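Side-chain contacts in cathepsin L Propeptide (PDB 3F75), which belongs to the I29 family of cathepsin propeptide inhibitor domains, small helical prosegments that typically bind and block their mature partner enzyme: residues B[77-80]-B[81-85]; B[23-26]-B[27-31]; B[56-59]-B[60-64]; B[44-47]-B[48-52]. All coordinates share one frame; numbering follows the deposited sequence. Where two conformers were deposited one is given.

Overall arrangement
Along the chain the contacts come in the order interaction 2, 4, 3 and 1. Interaction 2 lies on helix 18-32; interactions 4 and 3 share helix 39-60, the first in its middle and the second running off its end, with centres about 18 Å apart. Interaction 1 starts and ends the short helix 78-84. The nearest pair of centres, about 12 Å apart, is that of interactions 2 and 4, which meet through an aromatic seam between the two long helices. Interactions 4 and 1, centres about 14 Å apart, are joined by salt bridges from Arg44 and Arg45 to Glu80. Helix 39-60 therefore ties the other two helices together, giving this small inhibitor domain its shape.

Interaction 1: B[77-80]-B[81-85]; sequences SRDE and FRRKY
A capping box opens helix 78-84, whose first turn closes where Phe81 N donates to Ser77 O (2.9 Å). Ser77 sits at the N-cap: its OG takes a weak bond from Glu80 N at 3.3 Å, and in return its own N donates almost straight to Glu80 OE1 at 3.1 Å. Glu80 can reach back like this because CG lies beside its backbone N (chi1 -67°) and the rest of the chain is extended.

Next to the box, Asp79 and Arg82 run alongside each other and form a salt bridge. Arg82 NH2 stands 3.0 Å from Asp79 OD1, which lies in the guanidinium plane but is itself approached from well above the carboxylate plane, the two flat groups being 82° apart. A bend at chi3 (52°) swings the guanidinium round to that position. At the far end the helix loosens: Lys84 N makes only a weak bond to Glu80 O, 3.3 Å away, and the same oxygen lies at the edge of the Tyr85 ring, 3.6 Å from CD2.

The Glu80 carboxylate also ties this helix to helix 39-60 through salt bridges with Arg44 and Arg45. Phe81 meets Phe73 edge-to-face, and Arg78 NH2 is salt-bridged to acid on another protein chain, so the short helix lies between helix 39-60 and that partner.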
loop_
_atom_site.group_PDB
_atom_site.type_symbol
_atom_site.label_atom_id
_atom_site.label_comp_id
_atom_site.label_asym_id
_atom_site.label_seq_id
_atom_site.Cartn_x
_atom_site.Cartn_y
_atom_site.Cartn_z
ATOM N N SER B 77 11.592 -11.582 -8.607
ATOM C CA SER B 77 12.191 -12.104 -7.387
ATOM C C SER B 77 11.971 -11.091 -6.285
ATOM O O SER B 77 11.601 -9.937 -6.556
ATOM C CB SER B 77 13.685 -12.287 -7.591
ATOM O OG SER B 77 14.317 -11.020 -7.773
ATOM N N ARG B 78 12.226 -11.502 -5.048
ATOM C CA ARG B 78 12.084 -10.601 -3.914
ATOM C C ARG B 78 12.926 -9.334 -4.083
ATOM O O ARG B 78 12.448 -8.231 -3.824
ATOM C CB ARG B 78 12.451 -11.301 -2.611
ATOM C CG ARG B 78 12.521 -10.354 -1.428
ATOM C CD ARG B 78 12.449 -11.082 -0.107
ATOM N NE ARG B 78 12.664 -10.170 1.015
ATOM C CZ ARG B 78 12.761 -10.550 2.293
ATOM N NH1 ARG B 78 12.673 -11.839 2.629
ATOM N NH2 ARG B 78 12.975 -9.640 3.243
ATOM N N ASP B 79 14.167 -9.488 -4.522
ATOM C CA ASP B 79 15.057 -8.331 -4.695
ATOM C C ASP B 79 14.510 -7.331 -5.710
ATOM O O ASP B 79 14.540 -6.122 -5.479
ATOM C CB ASP B 79 16.447 -8.785 -5.140
ATOM C CG ASP B 79 17.316 -9.297 -3.994
ATOM O OD1 ASP B 79 17.056 -9.014 -2.799
ATOM O OD2 ASP B 79 18.316 -9.970 -4.306
ATOM N N GLU B 80 14.011 -7.836 -6.838
ATOM C CA GLU B 80 13.463 -6.969 -7.880
ATOM C C GLU B 80 12.187 -6.274 -7.402
ATOM O O GLU B 80 11.982 -5.080 -7.626
ATOM C CB GLU B 80 13.199 -7.766 -9.150
ATOM C CG GLU B 80 14.484 -8.271 -9.789
ATOM C CD GLU B 80 14.260 -9.360 -10.835
ATOM O OE1 GLU B 80 13.244 -10.081 -10.784
ATOM O OE2 GLU B 80 15.119 -9.504 -11.721
ATOM N N PHE B 81 11.343 -7.038 -6.728
ATOM C CA PHE B 81 10.111 -6.523 -6.141
ATOM C C PHE B 81 10.396 -5.371 -5.169
ATOM O O PHE B 81 9.806 -4.287 -5.277
ATOM C CB PHE B 81 9.377 -7.679 -5.461
ATOM C CG PHE B 81 8.062 -7.301 -4.857
ATOM C CD1 PHE B 81 7.056 -6.763 -5.639
ATOM C CD2 PHE B 81 7.815 -7.530 -3.498
ATOM C CE1 PHE B 81 5.816 -6.426 -5.074
ATOM C CE2 PHE B 81 6.586 -7.203 -2.937
ATOM C CZ PHE B 81 5.592 -6.638 -3.726
ATOM N N ARG B 82 11.344 -5.595 -4.268
ATOM C CA ARG B 82 11.715 -4.621 -3.244
ATOM C C ARG B 82 12.300 -3.359 -3.853
ATOM O O ARG B 82 12.012 -2.252 -3.407
ATOM C CB ARG B 82 12.764 -5.231 -2.298
ATOM C CG ARG B 82 13.421 -4.225 -1.309
ATOM C CD ARG B 82 14.424 -4.917 -0.357
ATOM N NE ARG B 82 15.421 -5.722 -1.074
ATOM C CZ ARG B 82 16.505 -5.237 -1.677
ATOM N NH1 ARG B 82 16.770 -3.934 -1.662
ATOM N NH2 ARG B 82 17.336 -6.062 -2.305
ATOM N N ARG B 83 13.142 -3.536 -4.860
ATOM C CA ARG B 83 13.926 -2.434 -5.381
ATOM C C ARG B 83 13.052 -1.426 -6.130
ATOM O O ARG B 83 13.368 -0.244 -6.150
ATOM C CB ARG B 83 15.074 -2.936 -6.281
ATOM C CG ARG B 83 16.324 -3.418 -5.543
ATOM C CD ARG B 83 17.528 -3.512 -6.493
ATOM N NE ARG B 83 17.261 -4.371 -7.652
ATOM C CZ ARG B 83 17.636 -5.649 -7.779
ATOM N NH1 ARG B 83 18.318 -6.271 -6.823
ATOM N NH2 ARG B 83 17.325 -6.314 -8.879
ATOM N N LYS B 84 11.960 -1.871 -6.736
ATOM C CA LYS B 84 11.245 -0.998 -7.675
ATOM C C LYS B 84 9.752 -0.809 -7.437
ATOM O O LYS B 84 9.171 0.127 -8.000
ATOM C CB LYS B 84 11.458 -1.509 -9.112
ATOM C CG LYS B 84 12.895 -1.368 -9.632
ATOM C CD LYS B 84 13.162 -0.056 -10.337
ATOM C CE LYS B 84 12.503 0.019 -11.724
ATOM N NZ LYS B 84 11.183 0.722 -11.703
ATOM N N TYR B 85 9.136 -1.667 -6.621
ATOM C CA TYR B 85 7.665 -1.719 -6.511
ATOM C C TYR B 85 7.133 -1.288 -5.145
ATOM O O TYR B 85 5.926 -1.401 -4.890
ATOM C CB TYR B 85 7.136 -3.122 -6.897
ATOM C CG TYR B 85 7.485 -3.499 -8.315
ATOM C CD1 TYR B 85 6.570 -3.312 -9.363
ATOM C CD2 TYR B 85 8.766 -3.948 -8.631
ATOM C CE1 TYR B 85 6.915 -3.616 -10.689
ATOM C CE2 TYR B 85 9.126 -4.243 -9.948
ATOM C CZ TYR B 85 8.197 -4.087 -10.966
ATOM O OH TYR B 85 8.579 -4.397 -12.255
#

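Interaction 2: B[23-26]-B[27-31]; sequences DAFS and SFQAM
Gln29 lays its CG over the middle of the Phe25 ring, one helical turn earlier, in a CH-pi contact: the carbon is 4.3 Å from the ring centroid and only 10° off the ring normal. Its first torsion (chi1 -75°) sets CG beside the backbone N, and from there the extended chain lays the amide over the same face, toward the CD2/CE2 rim. The amide is tilted 34° against the ring plane, with Gln29 OE1 3.6 Å from Phe25 CE2.

Both ends of that amide are occupied. NE2 donates to Lys34 O beyond the end of the helix. OE1 accepts from a water at 2.7 Å, and the same water lies 2.9 Å from Ser26 OG, so it links two polar side chains about one turn apart. Ser26 OG is also hydrogen-bonded to Gln22 O. With CG over the centre of the ring and the amide over its rim, these two polar partners fix the rotation of the amide.

Phe28 meets the CD1/CE1 flank of the Phe25 ring obliquely, its CD2 touching Phe25 CE1 at 3.9 Å. Beneath these groups the helix is regular; Gln29 N bonds to Phe25 O at 2.8 Å and Phe28 N to Ala24 O at 3.0 Å.

Phe25 and Phe28 both turn their rings to Phe49 of helix 39-60, and Phe25 meets Tyr46 there as well. This is the aromatic interface between two crossing helices that builds the core of an I29 prosegment.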
loop_
_atom_site.group_PDB
_atom_site.type_symbol
_atom_site.label_atom_id
_atom_site.label_comp_id
_atom_site.label_asym_id
_atom_site.label_seq_id
_atom_site.Cartn_x
_atom_site.Cartn_y
_atom_site.Cartn_z
ATOM N N ASP B 23 2.603 -24.229 -19.871
ATOM C CA ASP B 23 1.242 -23.735 -20.083
ATOM C C ASP B 23 0.908 -22.611 -19.108
ATOM O O ASP B 23 0.279 -21.613 -19.475
ATOM C CB ASP B 23 0.210 -24.845 -19.890
ATOM C CG ASP B 23 0.246 -25.894 -20.984
ATOM O OD1 ASP B 23 0.775 -25.618 -22.074
ATOM O OD2 ASP B 23 -0.283 -26.999 -20.747
ATOM N N ALA B 24 1.288 -22.797 -17.856
ATOM C CA ALA B 24 0.994 -21.803 -16.839
ATOM C C ALA B 24 1.681 -20.470 -17.173
ATOM O O ALA B 24 1.117 -19.402 -16.957
ATOM C CB ALA B 24 1.423 -22.319 -15.451
ATOM N N PHE B 25 2.892 -20.524 -17.715
ATOM C CA PHE B 25 3.631 -19.291 -18.018
ATOM C C PHE B 25 3.011 -18.574 -19.224
ATOM O O PHE B 25 2.940 -17.359 -19.246
ATOM C CB PHE B 25 5.105 -19.602 -18.251
ATOM C CG PHE B 25 5.992 -18.380 -18.395
ATOM C CD1 PHE B 25 6.066 -17.419 -17.393
ATOM C CD2 PHE B 25 6.811 -18.242 -19.509
ATOM C CE1 PHE B 25 6.925 -16.330 -17.512
ATOM C CE2 PHE B 25 7.675 -17.153 -19.636
ATOM C CZ PHE B 25 7.724 -16.196 -18.642
ATOM N N SER B 26 2.542 -19.327 -20.211
ATOM C CA SER B 26 1.869 -18.723 -21.373
ATOM C C SER B 26 0.590 -18.015 -20.980
ATOM O O SER B 26 0.345 -16.917 -21.435
ATOM C CB SER B 26 1.563 -19.765 -22.448
ATOM O OG SER B 26 2.766 -20.361 -22.881
ATOM N N SER B 27 -0.201 -18.642 -20.110
ATOM C CA SER B 27 -1.388 -18.014 -19.561
ATOM C C SER B 27 -1.047 -16.722 -18.770
ATOM O O SER B 27 -1.780 -15.733 -18.838
ATOM C CB SER B 27 -2.133 -19.002 -18.665
ATOM O OG SER B 27 -3.341 -18.442 -18.208
ATOM N N PHE B 28 0.032 -16.769 -17.987
ATOM C CA PHE B 28 0.540 -15.618 -17.245
ATOM C C PHE B 28 0.912 -14.501 -18.232
ATOM O O PHE B 28 0.543 -13.346 -18.027
ATOM C CB PHE B 28 1.765 -16.038 -16.400
ATOM C CG PHE B 28 2.510 -14.891 -15.763
ATOM C CD1 PHE B 28 2.049 -14.304 -14.600
ATOM C CD2 PHE B 28 3.694 -14.425 -16.313
ATOM C CE1 PHE B 28 2.745 -13.267 -13.988
ATOM C CE2 PHE B 28 4.394 -13.372 -15.722
ATOM C CZ PHE B 28 3.918 -12.788 -14.553
ATOM N N GLN B 29 1.643 -14.844 -19.284
ATOM C CA GLN B 29 2.048 -13.863 -20.295
ATOM C C GLN B 29 0.827 -13.223 -20.954
ATOM O O GLN B 29 0.787 -12.008 -21.131
ATOM C CB GLN B 29 2.934 -14.504 -21.369
ATOM C CG GLN B 29 4.352 -14.787 -20.917
ATOM C CD GLN B 29 5.303 -14.997 -22.084
ATOM O OE1 GLN B 29 5.618 -16.128 -22.421
ATOM N NE2 GLN B 29 5.762 -13.910 -22.698
ATOM N N ALA B 30 -0.170 -14.042 -21.291
ATOM C CA ALA B 30 -1.386 -13.557 -21.925
ATOM C C ALA B 30 -2.185 -12.687 -20.981
ATOM O O ALA B 30 -2.625 -11.602 -21.346
ATOM C CB ALA B 30 -2.263 -14.739 -22.412
ATOM N N MET B 31 -2.382 -13.181 -19.763
ATOM C CA MET B 31 -3.205 -12.484 -18.804
ATOM C C MET B 31 -2.611 -11.114 -18.467
ATOM O O MET B 31 -3.345 -10.137 -18.364
ATOM C CB MET B 31 -3.352 -13.322 -17.534
ATOM C CG MET B 31 -4.291 -12.708 -16.515
ATOM S SD MET B 31 -4.542 -13.849 -15.162
ATOM C CE MET B 31 -5.438 -15.169 -15.995
HETATM O O HOH W 1 5.127 -18.730 -23.030
#

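Interaction 3: B[56-59]-B[60-64]; sequences IHTH and NQQGY
His59 and Tyr64 face each other across the turn that ends helix 39-60. Their rings form an offset stack, centroids 4.1 Å apart and planes 29° from parallel; the nearest carbons come too close to be trusted, so the fine detail of the overlap is doubtful. Tyr64 OH donates to Gln62 OE1 at 2.8 Å, which steadies the phenol end of the stack.

Water makes two bridges. One molecule lies at the edge of the imidazole, 2.7 Å from His59 ND1, and donates to Asn60 OD1 at 2.9 Å. Another links His59 O, to which it donates (2.7 Å), with Tyr64 N, from which it accepts (2.8 Å).

Among backbone bonds, Asn60 N still reaches Ile56 O at 3.0 Å, as within a helix. Gln62 N instead binds the carbonyl three residues back, His59 O at 3.0 Å, and so comes from 54° above the carbonyl plane. Gly63, with positive phi, is the first residue to leave helical angles.

Packing and polar reach combine at Asn60. It follows the flank of Ile56, its first torsion (chi1 -73°) putting ND2 3.8 Å from Ile56 CG2; ND2 donates to Leu68 O. Strand 66-68 thereby runs against the end of helix 39-60, with Leu68 also touching Ile56 and His59, while Ile56 packs on an aromatic side chain of another protein chain.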
loop_
_atom_site.group_PDB
_atom_site.type_symbol
_atom_site.label_atom_id
_atom_site.label_comp_id
_atom_site.label_asym_id
_atom_site.label_seq_id
_atom_site.Cartn_x
_atom_site.Cartn_y
_atom_site.Cartn_z
ATOM N N ILE B 56 3.654 -20.578 -4.148
ATOM C CA ILE B 56 2.264 -20.240 -3.904
ATOM C C ILE B 56 1.460 -21.508 -3.656
ATOM O O ILE B 56 0.748 -21.621 -2.642
ATOM C CB ILE B 56 1.680 -19.437 -5.107
ATOM C CG1 ILE B 56 2.319 -18.050 -5.166
ATOM C CG2 ILE B 56 0.150 -19.332 -5.046
ATOM C CD1 ILE B 56 2.038 -17.294 -6.475
ATOM N N HIS B 57 1.597 -22.465 -4.578
ATOM C CA HIS B 57 0.918 -23.736 -4.479
ATOM C C HIS B 57 1.234 -24.464 -3.177
ATOM O O HIS B 57 0.333 -24.963 -2.507
ATOM C CB HIS B 57 1.298 -24.621 -5.653
ATOM C CG HIS B 57 0.727 -26.002 -5.566
ATOM N ND1 HIS B 57 -0.624 -26.251 -5.675
ATOM C CD2 HIS B 57 1.320 -27.205 -5.398
ATOM C CE1 HIS B 57 -0.840 -27.551 -5.577
ATOM N NE2 HIS B 57 0.323 -28.152 -5.404
ATOM N N THR B 58 2.514 -24.558 -2.835
ATOM C CA THR B 58 2.924 -25.203 -1.584
ATOM C C THR B 58 2.357 -24.503 -0.361
ATOM O O THR B 58 1.845 -25.155 0.551
ATOM C CB THR B 58 4.439 -25.232 -1.456
ATOM O OG1 THR B 58 4.961 -25.982 -2.545
ATOM C CG2 THR B 58 4.864 -25.891 -0.142
ATOM N N HIS B 59 2.459 -23.177 -0.354
ATOM C CA HIS B 59 1.945 -22.364 0.755
ATOM C C HIS B 59 0.457 -22.641 0.995
ATOM O O HIS B 59 0.007 -22.843 2.131
ATOM C CB HIS B 59 2.152 -20.876 0.428
ATOM C CG HIS B 59 2.508 -20.031 1.607
ATOM N ND1 HIS B 59 1.559 -19.364 2.351
ATOM C CD2 HIS B 59 3.710 -19.720 2.155
ATOM C CE1 HIS B 59 2.158 -18.683 3.311
ATOM N NE2 HIS B 59 3.463 -18.874 3.214
ATOM N N ASN B 60 -0.312 -22.662 -0.084
ATOM C CA ASN B 60 -1.739 -22.822 0.036
ATOM C C ASN B 60 -2.149 -24.219 0.507
ATOM O O ASN B 60 -3.305 -24.409 0.844
ATOM C CB ASN B 60 -2.447 -22.475 -1.289
ATOM C CG ASN B 60 -2.461 -20.989 -1.579
ATOM O OD1 ASN B 60 -2.341 -20.156 -0.670
ATOM N ND2 ASN B 60 -2.617 -20.638 -2.863
ATOM N N GLN B 61 -1.218 -25.177 0.554
ATOM C CA GLN B 61 -1.505 -26.521 1.116
ATOM C C GLN B 61 -1.232 -26.599 2.626
ATOM O O GLN B 61 -1.549 -27.604 3.269
ATOM C CB GLN B 61 -0.650 -27.585 0.423
ATOM C CG GLN B 61 -0.976 -27.818 -1.041
ATOM C CD GLN B 61 0.060 -28.677 -1.754
ATOM O OE1 GLN B 61 0.040 -28.785 -2.977
ATOM N NE2 GLN B 61 0.975 -29.283 -0.997
ATOM N N GLN B 62 -0.669 -25.536 3.194
ATOM C CA GLN B 62 -0.113 -25.592 4.542
ATOM C C GLN B 62 -1.088 -25.128 5.641
ATOM O O GLN B 62 -0.767 -25.183 6.826
ATOM C CB GLN B 62 1.242 -24.840 4.579
ATOM C CG GLN B 62 2.424 -25.688 3.986
ATOM C CD GLN B 62 3.764 -24.922 3.799
ATOM O OE1 GLN B 62 3.798 -23.722 3.497
ATOM N NE2 GLN B 62 4.873 -25.642 3.950
ATOM N N GLY B 63 -2.294 -24.705 5.265
ATOM C CA GLY B 63 -3.326 -24.365 6.265
ATOM C C GLY B 63 -3.152 -23.051 7.020
ATOM O O GLY B 63 -3.538 -22.940 8.180
ATOM N N TYR B 64 -2.607 -22.037 6.362
ATOM C CA TYR B 64 -2.431 -20.734 6.990
ATOM C C TYR B 64 -3.762 -20.017 7.126
ATOM O O TYR B 64 -4.736 -20.419 6.509
ATOM C CB TYR B 64 -1.509 -19.879 6.148
ATOM C CG TYR B 64 -0.109 -20.429 6.062
ATOM C CD1 TYR B 64 0.710 -20.495 7.180
ATOM C CD2 TYR B 64 0.384 -20.894 4.867
ATOM C CE1 TYR B 64 2.004 -21.020 7.085
ATOM C CE2 TYR B 64 1.650 -21.402 4.761
ATOM C CZ TYR B 64 2.460 -21.460 5.856
ATOM O OH TYR B 64 3.718 -21.982 5.670
HETATM O O HOH W 2 -1.112 -19.659 1.892
HETATM O O HOH W 3 -2.218 -22.308 3.632
#

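Interaction 4: B[44-47]-B[48-52]; sequences RRYA and IFKNN
Ala47 O is gripped twice: Asn51 N donates to it at 3.0 Å along the helix, and a water donates at 2.7 Å. The same water makes a weak bond to Asn51 OD1, bridging backbone and side chain on the outer flank. All this lies in the middle of helix 39-60, which carries the ERFNIN pattern of cathepsin L-like propeptides; Arg45, Phe49 and Asn52 occupy three of its positions.

Lys50 runs over one face of the Tyr46 ring. Its CD is 3.5 Å from Tyr46 CZ, and its CE makes a CH-pi contact 3.9 Å from the ring centroid, 24° off the normal. Bending the chain at chi3 (-73°) folds the butyl arm across the ring and keeps NZ near it. Both polar ends finish on one carboxylate, since Lys50 NZ forms a salt bridge and Tyr46 OH a hydrogen bond with Glu18 OE2 of helix 18-32.

On another side of the helix Ile48 packs against two arginines, whose guanidinium groups are both engaged by Glu80 of helix 78-84; Arg45 NE pairs with Glu41 as well. The extended chain of Arg44 passes Ile48 at a slant and brings one face of its guanidinium over the Ile48 methyl. Phe49 points into the interface with helix 18-32, with its CB 3.2 Å from Arg45 O. Ile48 CD1 lies 3.7 Å from Arg44 NE and touches Arg45 NH1 obliquely at 3.5 Å.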
loop_
_atom_site.group_PDB
_atom_site.type_symbol
_atom_site.label_atom_id
_atom_site.label_comp_id
_atom_site.label_asym_id
_atom_site.label_seq_id
_atom_site.Cartn_x
_atom_site.Cartn_y
_atom_site.Cartn_z
ATOM N N ARG B 44 15.023 -16.350 -17.795
ATOM C CA ARG B 44 15.135 -15.902 -16.397
ATOM C C ARG B 44 13.756 -15.701 -15.749
ATOM O O ARG B 44 13.526 -16.123 -14.628
ATOM C CB ARG B 44 15.935 -14.596 -16.294
ATOM C CG ARG B 44 15.936 -13.972 -14.864
ATOM C CD ARG B 44 16.515 -12.522 -14.788
ATOM N NE ARG B 44 16.416 -11.961 -13.430
ATOM C CZ ARG B 44 17.157 -12.358 -12.387
ATOM N NH1 ARG B 44 16.986 -11.802 -11.194
ATOM N NH2 ARG B 44 18.075 -13.317 -12.521
ATOM N N ARG B 45 12.854 -15.036 -16.461
ATOM C CA ARG B 45 11.539 -14.736 -15.947
ATOM C C ARG B 45 10.685 -16.008 -15.819
ATOM O O ARG B 45 9.886 -16.132 -14.900
ATOM C CB ARG B 45 10.852 -13.702 -16.844
ATOM C CG ARG B 45 11.566 -12.378 -16.871
ATOM C CD ARG B 45 11.138 -11.451 -15.748
ATOM N NE ARG B 45 12.178 -10.446 -15.568
ATOM C CZ ARG B 45 12.766 -10.126 -14.423
ATOM N NH1 ARG B 45 12.401 -10.676 -13.279
ATOM N NH2 ARG B 45 13.729 -9.224 -14.433
ATOM N N TYR B 46 10.878 -16.959 -16.723
ATOM C CA TYR B 46 10.207 -18.246 -16.628
ATOM C C TYR B 46 10.640 -18.990 -15.357
ATOM O O TYR B 46 9.798 -19.549 -14.625
ATOM C CB TYR B 46 10.529 -19.078 -17.860
ATOM C CG TYR B 46 9.942 -20.476 -17.867
ATOM C CD1 TYR B 46 8.595 -20.684 -17.636
ATOM C CD2 TYR B 46 10.734 -21.581 -18.155
ATOM C CE1 TYR B 46 8.051 -21.957 -17.649
ATOM C CE2 TYR B 46 10.199 -22.853 -18.182
ATOM C CZ TYR B 46 8.847 -23.031 -17.924
ATOM O OH TYR B 46 8.287 -24.284 -17.946
ATOM N N ALA B 47 11.946 -18.979 -15.096
ATOM C CA ALA B 47 12.489 -19.652 -13.918
ATOM C C ALA B 47 11.961 -19.018 -12.631
ATOM O O ALA B 47 11.566 -19.733 -11.707
ATOM C CB ALA B 47 14.020 -19.647 -13.935
ATOM N N ILE B 48 11.924 -17.687 -12.584
ATOM C CA ILE B 48 11.393 -16.964 -11.411
ATOM C C ILE B 48 9.908 -17.259 -11.227
ATOM O O ILE B 48 9.455 -17.540 -10.109
ATOM C CB ILE B 48 11.626 -15.445 -11.513
ATOM C CG1 ILE B 48 13.124 -15.159 -11.480
ATOM C CG2 ILE B 48 10.910 -14.685 -10.367
ATOM C CD1 ILE B 48 13.512 -13.704 -11.823
ATOM N N PHE B 49 9.168 -17.204 -12.332
ATOM C CA PHE B 49 7.745 -17.544 -12.346
ATOM C C PHE B 49 7.472 -18.947 -11.799
ATOM O O PHE B 49 6.606 -19.126 -10.937
ATOM C CB PHE B 49 7.162 -17.422 -13.764
ATOM C CG PHE B 49 5.747 -17.940 -13.877
ATOM C CD1 PHE B 49 4.672 -17.140 -13.536
ATOM C CD2 PHE B 49 5.496 -19.238 -14.325
ATOM C CE1 PHE B 49 3.376 -17.618 -13.626
ATOM C CE2 PHE B 49 4.215 -19.713 -14.420
ATOM C CZ PHE B 49 3.147 -18.909 -14.072
ATOM N N LYS B 50 8.212 -19.932 -12.292
ATOM C CA LYS B 50 8.062 -21.298 -11.810
ATOM C C LYS B 50 8.316 -21.383 -10.310
ATOM O O LYS B 50 7.540 -21.994 -9.579
ATOM C CB LYS B 50 9.022 -22.242 -12.529
ATOM C CG LYS B 50 8.644 -22.502 -13.963
ATOM C CD LYS B 50 9.347 -23.738 -14.498
ATOM C CE LYS B 50 10.829 -23.521 -14.744
ATOM N NZ LYS B 50 11.460 -24.803 -15.190
ATOM N N ASN B 51 9.393 -20.758 -9.855
ATOM C CA ASN B 51 9.711 -20.765 -8.435
ATOM C C ASN B 51 8.607 -20.147 -7.587
ATOM O O ASN B 51 8.230 -20.712 -6.543
ATOM C CB ASN B 51 11.036 -20.056 -8.165
ATOM C CG ASN B 51 12.246 -20.911 -8.550
ATOM O OD1 ASN B 51 12.150 -22.140 -8.678
ATOM N ND2 ASN B 51 13.387 -20.262 -8.735
ATOM N N ASN B 52 8.075 -19.015 -8.041
ATOM C CA ASN B 52 6.957 -18.361 -7.337
ATOM C C ASN B 52 5.673 -19.195 -7.361
ATOM O O ASN B 52 4.942 -19.271 -6.366
ATOM C CB ASN B 52 6.653 -16.993 -7.938
ATOM C CG ASN B 52 7.737 -15.975 -7.684
ATOM O OD1 ASN B 52 8.473 -16.055 -6.687
ATOM N ND2 ASN B 52 7.836 -14.983 -8.587
HETATM O O HOH W 4 12.716 -22.213 -11.511
#